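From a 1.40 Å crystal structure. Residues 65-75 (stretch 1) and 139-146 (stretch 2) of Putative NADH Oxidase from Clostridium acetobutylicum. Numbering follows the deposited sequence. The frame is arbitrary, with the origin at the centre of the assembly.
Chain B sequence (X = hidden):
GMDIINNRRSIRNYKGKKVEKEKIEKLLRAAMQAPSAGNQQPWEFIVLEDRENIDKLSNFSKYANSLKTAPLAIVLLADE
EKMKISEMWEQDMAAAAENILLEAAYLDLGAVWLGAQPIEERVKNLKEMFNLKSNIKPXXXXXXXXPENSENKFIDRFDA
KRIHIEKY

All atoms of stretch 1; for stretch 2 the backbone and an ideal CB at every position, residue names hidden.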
ATOM      1  N   ASN B  65      10.481  -8.389  16.870  1.00  9.92           N
ATOM      2  CA  ASN B  65      11.337  -9.519  17.187  1.00 13.16           C
ATOM      3  C   ASN B  65      11.726 -10.359  15.984  1.00 11.54           C
ATOM      4  O   ASN B  65      12.704 -11.122  16.037  1.00 12.04           O
ATOM      5  CB  ASN B  65      10.723 -10.369  18.300  1.00 16.30           C
ATOM      6  CG  ASN B  65      10.805  -9.687  19.651  1.00 26.88           C
ATOM      7  OD1 ASN B  65      11.706  -8.867  19.897  1.00 32.71           O
ATOM      8  ND2 ASN B  65       9.876 -10.019  20.540  1.00 37.07           N
ATOM      9  N   SER B  66      10.997 -10.221  14.877  1.00  9.91           N
ATOM     10  CA  SER B  66      11.395 -10.892  13.636  1.00  9.07           C
ATOM     11  C   SER B  66      12.817 -10.539  13.210  1.00  9.08           C
ATOM     12  O   SER B  66      13.484 -11.320  12.525  1.00 10.47           O
ATOM     13  CB  SER B  66      10.421 -10.568  12.512  1.00  9.38           C
ATOM     14  OG  SER B  66      10.353  -9.180  12.275  1.00 10.33           O
ATOM     15  N   LEU B  67      13.274  -9.356  13.586  1.00  8.80           N
ATOM     16  CA  LEU B  67      14.591  -8.913  13.171  1.00  8.37           C
ATOM     17  C   LEU B  67      15.688  -9.750  13.825  1.00  8.82           C
ATOM     18  O   LEU B  67      16.814  -9.790  13.337  1.00 12.58           O
ATOM     19  CB  LEU B  67      14.785  -7.434  13.496  1.00  7.36           C
ATOM     20  CG  LEU B  67      13.989  -6.485  12.588  1.00  8.11           C
ATOM     21  CD1 LEU B  67      13.892  -5.096  13.204  1.00  8.84           C
ATOM     22  CD2 LEU B  67      14.663  -6.464  11.205  1.00 10.40           C
ATOM     23  N   LYS B  68      15.374 -10.436  14.908  1.00  9.96           N
ATOM     24  CA  LYS B  68      16.403 -11.222  15.587  1.00 11.09           C
ATOM     25  C   LYS B  68      16.903 -12.412  14.779  1.00 10.35           C
ATOM     26  O   LYS B  68      18.005 -12.909  15.030  1.00 12.86           O
ATOM     27  CB  LYS B  68      15.917 -11.684  16.959  1.00 12.46           C
ATOM     28  CG  LYS B  68      15.618 -10.512  17.896  1.00 16.70           C
ATOM     29  CD  LYS B  68      15.238 -10.988  19.270  1.00 21.04           C
ATOM     30  CE  LYS B  68      14.946  -9.829  20.202  1.00 26.89           C
ATOM     31  NZ  LYS B  68      16.045  -8.811  20.239  1.00 32.49           N
ATOM     32  N   THR B  69      16.106 -12.868  13.820  1.00  9.14           N
ATOM     33  CA  THR B  69      16.555 -13.925  12.893  1.00 10.51           C
ATOM     34  C   THR B  69      16.698 -13.482  11.447  1.00 10.00           C
ATOM     35  O   THR B  69      17.186 -14.243  10.603  1.00 12.07           O
ATOM     36  CB  THR B  69      15.676 -15.183  12.966  1.00 10.81           C
ATOM     37  OG1 THR B  69      14.353 -14.859  12.526  1.00 11.18           O
ATOM     38  CG2 THR B  69      15.622 -15.794  14.412  1.00 14.25           C
ATOM     39  N   ALA B  70      16.303 -12.253  11.130  1.00  9.81           N
ATOM     40  CA  ALA B  70      16.280 -11.808   9.748  1.00  9.07           C
ATOM     41  C   ALA B  70      17.684 -11.579   9.211  1.00  8.36           C
ATOM     42  O   ALA B  70      18.482 -10.906   9.864  1.00 10.02           O
ATOM     43  CB  ALA B  70      15.477 -10.487   9.627  1.00 11.25           C
ATOM     44  N   PRO B  71      18.004 -12.136   8.036  1.00  8.48           N
ATOM     45  CA  PRO B  71      19.254 -11.783   7.390  1.00  8.81           C
ATOM     46  C   PRO B  71      19.250 -10.479   6.598  1.00  8.21           C
ATOM     47  O   PRO B  71      20.303 -10.061   6.097  1.00  9.43           O
ATOM     48  CB  PRO B  71      19.440 -12.923   6.388  1.00  9.38           C
ATOM     49  CG  PRO B  71      18.017 -13.259   5.984  1.00  9.22           C
ATOM     50  CD  PRO B  71      17.302 -13.198   7.289  1.00  6.59           C
ATOM     51  N   LEU B  72      18.071  -9.864   6.472  1.00  8.44           N
ATOM     52  CA  LEU B  72      17.933  -8.626   5.735  1.00  6.95           C
ATOM     53  C   LEU B  72      16.885  -7.774   6.425  1.00  7.44           C
ATOM     54  O   LEU B  72      15.844  -8.283   6.844  1.00  7.54           O
ATOM     55  CB  LEU B  72      17.440  -8.897   4.304  1.00  7.94           C
ATOM     56  CG  LEU B  72      17.180  -7.708   3.374  1.00  8.05           C
ATOM     57  CD1 LEU B  72      18.448  -6.929   3.102  1.00 10.98           C
ATOM     58  CD2 LEU B  72      16.572  -8.204   2.063  1.00 10.40           C
ATOM     59  N   ALA B  73      17.181  -6.493   6.545  1.00  6.64           N
ATOM     60  CA  ALA B  73      16.165  -5.507   6.950  1.00  7.61           C
ATOM     61  C   ALA B  73      16.194  -4.336   5.993  1.00  7.85           C
ATOM     62  O   ALA B  73      17.277  -3.920   5.543  1.00  8.02           O
ATOM     63  CB  ALA B  73      16.426  -5.001   8.388  1.00  9.16           C
ATOM     64  N   ILE B  74      15.013  -3.801   5.678  1.00  7.47           N
ATOM     65  CA  ILE B  74      14.919  -2.597   4.839  1.00  8.31           C
ATOM     66  C   ILE B  74      14.139  -1.558   5.642  1.00  6.92           C
ATOM     67  O   ILE B  74      12.973  -1.782   5.990  1.00  7.82           O
ATOM     68  CB  ILE B  74      14.231  -2.869   3.474  1.00  8.06           C
ATOM     69  CG1 ILE B  74      14.911  -4.048   2.756  1.00  8.50           C
ATOM     70  CG2 ILE B  74      14.251  -1.568   2.606  1.00  8.25           C
ATOM     71  CD1 ILE B  74      14.174  -4.532   1.456  1.00 10.84           C
ATOM     72  N   VAL B  75      14.809  -0.448   5.964  1.00  6.64           N
ATOM     73  CA  VAL B  75      14.152   0.671   6.635  1.00  5.80           C
ATOM     74  C   VAL B  75      13.597   1.618   5.565  1.00  5.97           C
ATOM     75  O   VAL B  75      14.340   2.087   4.722  1.00  7.61           O
ATOM     76  CB  VAL B  75      15.104   1.413   7.587  1.00  6.92           C
ATOM     77  CG1 VAL B  75      14.363   2.514   8.407  1.00  7.02           C
ATOM     78  CG2 VAL B  75      15.821   0.446   8.541  1.00  9.02           C
ATOM     79  N   UNK B 139       9.437   5.573   8.406  1.00  6.22           N
ATOM     80  CA  UNK B 139       8.113   5.058   8.084  1.00  5.97           C
ATOM     81  C   UNK B 139       7.851   3.664   8.675  1.00  4.63           C
ATOM     82  O   UNK B 139       6.915   3.462   9.449  1.00  5.67           O
ATOM     83  CB  UNK B 139       7.939   5.013   6.565  1.00  5.97           C
ATOM     84  N   UNK B 140       8.690   2.697   8.317  1.00  4.93           N
ATOM     85  CA  UNK B 140       8.548   1.343   8.818  1.00  5.17           C
ATOM     86  C   UNK B 140       9.860   0.610   8.597  1.00  5.71           C
ATOM     87  O   UNK B 140      10.770   1.128   7.933  1.00  7.63           O
ATOM     88  CB  UNK B 140       7.387   0.616   8.136  1.00  5.17           C
ATOM     89  N   UNK B 141       9.943  -0.588   9.144  1.00  5.96           N
ATOM     90  CA  UNK B 141      11.026  -1.521   8.814  1.00  5.77           C
ATOM     91  C   UNK B 141      10.378  -2.774   8.266  1.00  6.79           C
ATOM     92  O   UNK B 141       9.348  -3.205   8.768  1.00  7.96           O
ATOM     93  CB  UNK B 141      11.906  -1.834  10.026  1.00  5.77           C
ATOM     94  N   UNK B 142      10.983  -3.355   7.214  1.00  6.55           N
ATOM     95  CA  UNK B 142      10.556  -4.661   6.696  1.00  7.10           C
ATOM     96  C   UNK B 142      11.688  -5.667   6.945  1.00  7.17           C
ATOM     97  O   UNK B 142      12.813  -5.453   6.501  1.00  7.55           O
ATOM     98  CB  UNK B 142      10.207  -4.582   5.208  1.00  7.10           C
ATOM     99  N   UNK B 143      11.394  -6.700   7.724  1.00  6.58           N
ATOM    100  CA  UNK B 143      12.364  -7.772   7.917  1.00  7.32           C
ATOM    101  C   UNK B 143      12.086  -8.806   6.830  1.00  7.78           C
ATOM    102  O   UNK B 143      10.926  -9.041   6.478  1.00  8.28           O
ATOM    103  CB  UNK B 143      12.274  -8.381   9.318  1.00  7.32           C
ATOM    104  N   UNK B 144      13.145  -9.388   6.276  1.00  6.55           N
ATOM    105  CA  UNK B 144      13.050 -10.252   5.109  1.00  6.80           C
ATOM    106  C   UNK B 144      14.027 -11.429   5.301  1.00  6.62           C
ATOM    107  O   UNK B 144      15.134 -11.263   5.803  1.00  7.56           O
ATOM    108  CB  UNK B 144      13.355  -9.477   3.826  1.00  6.80           C
ATOM    109  N   UNK B 145      13.617 -12.608   4.859  1.00  6.62           N
ATOM    110  CA  UNK B 145      14.486 -13.780   4.832  1.00  7.97           C
ATOM    111  C   UNK B 145      13.772 -14.978   4.239  1.00  8.05           C
ATOM    112  O   UNK B 145      12.615 -14.901   3.884  1.00  9.02           O
ATOM    113  CB  UNK B 145      14.983 -14.112   6.241  1.00  7.97           C
ATOM    114  N   UNK B 146      14.451 -16.106   4.131  1.00  8.01           N
ATOM    115  CA  UNK B 146      13.794 -17.333   3.734  1.00  8.64           C
ATOM    116  C   UNK B 146      12.994 -17.861   4.940  1.00  8.37           C
ATOM    117  O   UNK B 146      13.496 -17.909   6.064  1.00  9.66           O
ATOM    118  CB  UNK B 146      14.811 -18.364   3.239  1.00  8.64           C
TER

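The backbone sets the frame. Strands 72-75 and 139-145 run antiparallel, with 164° between their N-to-C directions and a closest axial approach of 4.7 Å. Side chains alternate between two faces: one carries Ala73 and Val75, the other Leu72 and Ile74.

Position 139 has no atom of stretch 1 within 5.5 Å of its ideal CB, so the contact does not restrict its side chain. It is Phe139, whose ring leads away from stretch 1. Position 140 is similar: its CA-to-CB bond points away, and no atom of stretch 1 lies within 5.5 Å of its ideal CB. The visible atoms do not choose among residues; Cys140 is found, and its main-chain O lies 3.7 Å from Val75 CA.

Position 141 pairs with Val75 without hydrogen bonds, at a CA-CA distance of 4.4 Å. Its ideal CB sits 4.8 Å from Val75 CG2 and 5.0 Å from Leu67 CD1, an apolar setting that would suit valine, isoleucine or leucine, the beta-branched pair also fitting the extended phi/psi of -121/140. It is Val141, chi1 t. Its CG2 reaches Val75 CG2 at 4.1 Å, while its CG1 lies 4.3 Å from both Leu67 CD2 and Ala73 CB.

Position 142 is a hydrogen-bonded partner of Ile74: its N donates to Ile74 O (2.8 Å, 171° at the hydrogen) and its O accepts from Ile74 N (2.9 Å, 165°). These bonds work with any residue that has a backbone NH, so they exclude only proline. The CB shares its face with Ile74, favouring an aliphatic side chain without singling one out. Ile142 occupies it, chi1 m and chi2 t.

Position 143 is more selective. Its ideal CB lies 3.6 Å from Leu67 CD2, 3.6 Å from Ser66 OG and 3.8 Å from Ala70 CB. Such crowding favours a small side chain, and the nearby hydroxyl offers a polar partner; alanine, serine or cysteine could be considered. Ser143, chi1 p, meets both conditions: its OG hydrogen-bonds Ser66 OG at 2.8 Å, with the donor undecided, while its CB packs 3.6 Å from Leu67 CD2.

Position 144 pairs with Leu72. Its N gives a 3.0 Å hydrogen bond to Leu72 O (155°), whereas the return bond from Leu72 N to its O is weak, at 3.3 Å and 130°. The ideal CB is 3.9 Å from Leu72 CD2, inviting valine, isoleucine or leucine. Val144, chi1 t, places its CB 3.8 Å from Leu72 CD2, and has the largest area covered by stretch 1 of any residue here.

Position 145 gives the sharpest evidence. An ideal CB would stand 2.7 Å from Pro71 CD, a clash, and phi/psi of -178/179 is fully extended. Glycine is the natural reading, and Gly145 allows its CA to approach Pro71 CG at 3.8 Å.

Position 146 leaves the strand, with no stretch 1 atom within 5.5 Å of its ideal CB, so many residues would suit. Tyr146 is deposited, its OH hydrogen-bonded elsewhere in the structure.

Stretch 2 (139-146) FCVISVGY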
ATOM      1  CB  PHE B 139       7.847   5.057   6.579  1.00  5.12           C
ATOM      2  CG  PHE B 139       6.492   4.486   6.243  1.00  5.65           C
ATOM      3  CD1 PHE B 139       5.343   5.182   6.547  1.00  6.98           C
ATOM      4  CD2 PHE B 139       6.353   3.207   5.720  1.00  7.23           C
ATOM      5  CE1 PHE B 139       4.097   4.657   6.266  1.00  5.48           C
ATOM      6  CE2 PHE B 139       5.087   2.667   5.461  1.00  7.00           C
ATOM      7  CZ  PHE B 139       3.975   3.379   5.727  1.00  6.33           C
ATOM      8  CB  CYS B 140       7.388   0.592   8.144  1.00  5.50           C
ATOM      9  SG  CYS B 140       7.717  -0.029   6.473  1.00  7.36           S
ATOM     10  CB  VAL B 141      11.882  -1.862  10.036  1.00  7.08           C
ATOM     11  CG1 VAL B 141      12.976  -2.872   9.668  1.00  8.19           C
ATOM     12  CG2 VAL B 141      12.467  -0.604  10.705  1.00  8.12           C
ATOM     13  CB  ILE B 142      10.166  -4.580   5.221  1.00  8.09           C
ATOM     14  CG1 ILE B 142       8.957  -3.627   5.032  1.00  7.52           C
ATOM     15  CG2 ILE B 142       9.789  -5.984   4.676  1.00  9.06           C
ATOM     16  CD1 ILE B 142       8.612  -3.315   3.650  1.00  8.71           C
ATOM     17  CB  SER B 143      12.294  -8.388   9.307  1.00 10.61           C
ATOM     18  OG  SER B 143      11.032  -8.866   9.568  1.00 11.13           O
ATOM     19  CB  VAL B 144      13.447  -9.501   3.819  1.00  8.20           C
ATOM     20  CG1 VAL B 144      13.266 -10.392   2.595  1.00  9.08           C
ATOM     21  CG2 VAL B 144      12.637  -8.220   3.627  1.00  7.30           C
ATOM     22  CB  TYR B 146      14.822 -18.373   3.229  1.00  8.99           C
ATOM     23  CG  TYR B 146      15.304 -18.008   1.833  1.00  9.43           C
ATOM     24  CD1 TYR B 146      14.533 -18.275   0.725  1.00 11.39           C
ATOM     25  CD2 TYR B 146      16.449 -17.262   1.650  1.00  8.25           C
ATOM     26  CE1 TYR B 146      14.926 -17.874  -0.538  1.00 11.23           C
ATOM     27  CE2 TYR B 146      16.865 -16.869   0.380  1.00  8.79           C
ATOM     28  CZ  TYR B 146      16.093 -17.178  -0.713  1.00  9.71           C
ATOM     29  OH  TYR B 146      16.497 -16.795  -1.983  1.00 11.51           O
TER
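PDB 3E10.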